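Local structure of conserved hypothetical protein (Bacteroides thetaiotaomicron, 2F06) at residues 8-13 with 47-52. The protein is of unknown function but binds histidine and, as a pair of ACT domains, may act as an amino-acid-sensing regulatory protein. Numbering follows the deposited sequence.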
loop_
_atom_site.group_PDB
_atom_site.type_symbol
_atom_site.label_atom_id
_atom_site.label_comp_id
_atom_site.label_asym_id
_atom_site.label_seq_id
_atom_site.Cartn_x
_atom_site.Cartn_y
_atom_site.Cartn_z
ATOM N N GLN A 8 -13.917 3.451 12.111
ATOM C CA GLN A 8 -12.995 2.390 11.842
ATOM C C GLN A 8 -11.658 2.678 12.517
ATOM O O GLN A 8 -11.123 3.781 12.435
ATOM C CB GLN A 8 -12.807 2.267 10.354
ATOM C CG GLN A 8 -11.771 1.253 9.939
ATOM C CD GLN A 8 -11.385 1.453 8.482
ATOM O OE1 GLN A 8 -10.534 2.291 8.159
ATOM N NE2 GLN A 8 -12.016 0.708 7.608
ATOM N N LEU A 9 -11.096 1.702 13.191
ATOM C CA LEU A 9 -9.734 1.874 13.694
ATOM C C LEU A 9 -8.720 1.530 12.603
ATOM O O LEU A 9 -8.823 0.510 11.904
ATOM C CB LEU A 9 -9.457 0.984 14.907
ATOM C CG LEU A 9 -10.286 1.154 16.186
ATOM C CD1 LEU A 9 -9.631 0.433 17.322
ATOM C CD2 LEU A 9 -10.404 2.562 16.589
ATOM N N SER A 10 -7.726 2.391 12.482
ATOM C CA SER A 10 -6.542 2.086 11.720
ATOM C C SER A 10 -5.365 2.007 12.651
ATOM O O SER A 10 -4.983 3.024 13.220
ATOM C CB SER A 10 -6.298 3.163 10.655
ATOM O OG SER A 10 -7.250 2.933 9.621
ATOM N N ILE A 11 -4.745 0.832 12.705
ATOM C CA ILE A 11 -3.707 0.564 13.628
ATOM C C ILE A 11 -2.373 0.207 12.921
ATOM O O ILE A 11 -2.314 -0.770 12.117
ATOM C CB ILE A 11 -4.121 -0.549 14.618
ATOM C CG1 ILE A 11 -5.483 -0.292 15.248
ATOM C CG2 ILE A 11 -3.066 -0.702 15.730
ATOM C CD1 ILE A 11 -6.242 -1.565 15.558
ATOM N N PHE A 12 -1.329 0.982 13.251
ATOM C CA PHE A 12 0.011 0.833 12.654
ATOM C C PHE A 12 0.720 -0.350 13.326
ATOM O O PHE A 12 0.910 -0.351 14.524
ATOM C CB PHE A 12 0.796 2.131 12.776
ATOM C CG PHE A 12 2.255 2.070 12.255
ATOM C CD1 PHE A 12 2.532 1.875 10.879
ATOM C CD2 PHE A 12 3.335 2.259 13.151
ATOM C CE1 PHE A 12 3.869 1.873 10.400
ATOM C CE2 PHE A 12 4.655 2.254 12.721
ATOM C CZ PHE A 12 4.928 2.053 11.321
ATOM N N LEU A 13 0.993 -1.402 12.552
ATOM C CA LEU A 13 1.585 -2.641 13.085
ATOM C C LEU A 13 3.019 -2.543 12.604
ATOM O O LEU A 13 3.303 -2.677 11.381
ATOM C CB LEU A 13 0.937 -3.909 12.473
ATOM C CG LEU A 13 -0.576 -4.149 12.325
ATOM C CD1 LEU A 13 -0.951 -5.255 11.248
ATOM C CD2 LEU A 13 -1.273 -4.368 13.654
ATOM N N ILE A 47 -1.107 -2.046 8.090
ATOM C CA ILE A 47 -2.072 -1.330 8.828
ATOM C C ILE A 47 -3.333 -2.186 9.000
ATOM O O ILE A 47 -4.015 -2.537 7.982
ATOM C CB ILE A 47 -2.425 0.027 8.194
ATOM C CG1 ILE A 47 -1.448 1.131 8.689
ATOM C CG2 ILE A 47 -3.734 0.504 8.763
ATOM C CD1 ILE A 47 -0.014 1.038 8.234
ATOM N N LEU A 48 -3.647 -2.467 10.263
ATOM C CA LEU A 48 -4.888 -3.117 10.560
ATOM C C LEU A 48 -6.031 -2.115 10.521
ATOM O O LEU A 48 -6.135 -1.244 11.383
ATOM C CB LEU A 48 -4.854 -3.837 11.899
ATOM C CG LEU A 48 -6.092 -4.653 12.342
ATOM C CD1 LEU A 48 -6.362 -5.800 11.337
ATOM C CD2 LEU A 48 -5.833 -5.262 13.748
ATOM N N ARG A 49 -6.902 -2.305 9.557
ATOM C CA ARG A 49 -8.170 -1.622 9.528
ATOM C C ARG A 49 -9.229 -2.499 10.172
ATOM O O ARG A 49 -9.336 -3.686 9.850
ATOM C CB ARG A 49 -8.528 -1.406 8.101
ATOM C CG ARG A 49 -7.798 -0.312 7.526
ATOM C CD ARG A 49 -8.192 -0.183 5.980
ATOM N NE ARG A 49 -7.404 0.949 5.476
ATOM C CZ ARG A 49 -7.014 1.079 4.222
ATOM N NH1 ARG A 49 -7.382 0.164 3.274
ATOM N NH2 ARG A 49 -6.291 2.145 3.940
ATOM N N GLY A 50 -10.021 -1.921 11.058
ATOM C CA GLY A 50 -10.732 -2.723 12.010
ATOM C C GLY A 50 -12.073 -2.102 12.345
ATOM O O GLY A 50 -12.149 -0.930 12.690
ATOM N N ILE A 51 -13.114 -2.913 12.234
ATOM C CA ILE A 51 -14.426 -2.621 12.847
ATOM C C ILE A 51 -14.565 -3.413 14.155
ATOM O O ILE A 51 -14.513 -4.640 14.136
ATOM C CB ILE A 51 -15.617 -2.886 11.870
ATOM C CG1 ILE A 51 -15.415 -2.080 10.586
ATOM C CG2 ILE A 51 -16.949 -2.550 12.573
ATOM C CD1 ILE A 51 -15.774 -0.607 10.657
ATOM N N VAL A 52 -14.690 -2.715 15.293
ATOM C CA VAL A 52 -14.797 -3.387 16.586
ATOM C C VAL A 52 -16.153 -3.071 17.300
ATOM O O VAL A 52 -16.888 -2.174 16.848
ATOM C CB VAL A 52 -13.604 -3.027 17.514
ATOM C CG1 VAL A 52 -12.248 -3.417 16.809
ATOM C CG2 VAL A 52 -13.626 -1.523 17.914
HETATM O O HOH W 1 -6.693 3.255 7.052
#
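The F12 ring meets I47 at its edge, in plane, CD1 to CD1 at 3.8 Å, while F12 of the second subunit and F45 of its own chain meet the ring at shallow tilts. The R49 guanidinium takes a water at its edge; its plane lies 14° from the Q8 amide, and Y102 makes a cation-pi contact with it. Strands 8-13 and 47-52 are antiparallel neighbours in the sheet of the first ACT domain. L9 with G50 and I11 with L48 are hydrogen-bonded pairs, S10 with R49 and F12 with I47 non-hydrogen-bonded ones. I11 N reaches L48 O at 2.8 Å from above the carbonyl plane, whereas L48 N approaches I11 O in the plane of the I11 carbonyl; the bond from G50 N to L9 O is weak, bent to 128°. L9, I11 and L48 share one face, where L9 and I11 pack on L62 of helix 55-64, and I11 CD1 lies alongside L48 CD2. S10, F12, I47 and R49 line the opposite face, turned to the second subunit. Q8 OE1 and NE2 are hydrogen-bonded to Y102 OH and Y104 OH; R49 NH2 salt-bridges E41 of the third subunit. R49 NE donates to the water at 2.9 Å, itself 2.6 Å from S10 OG.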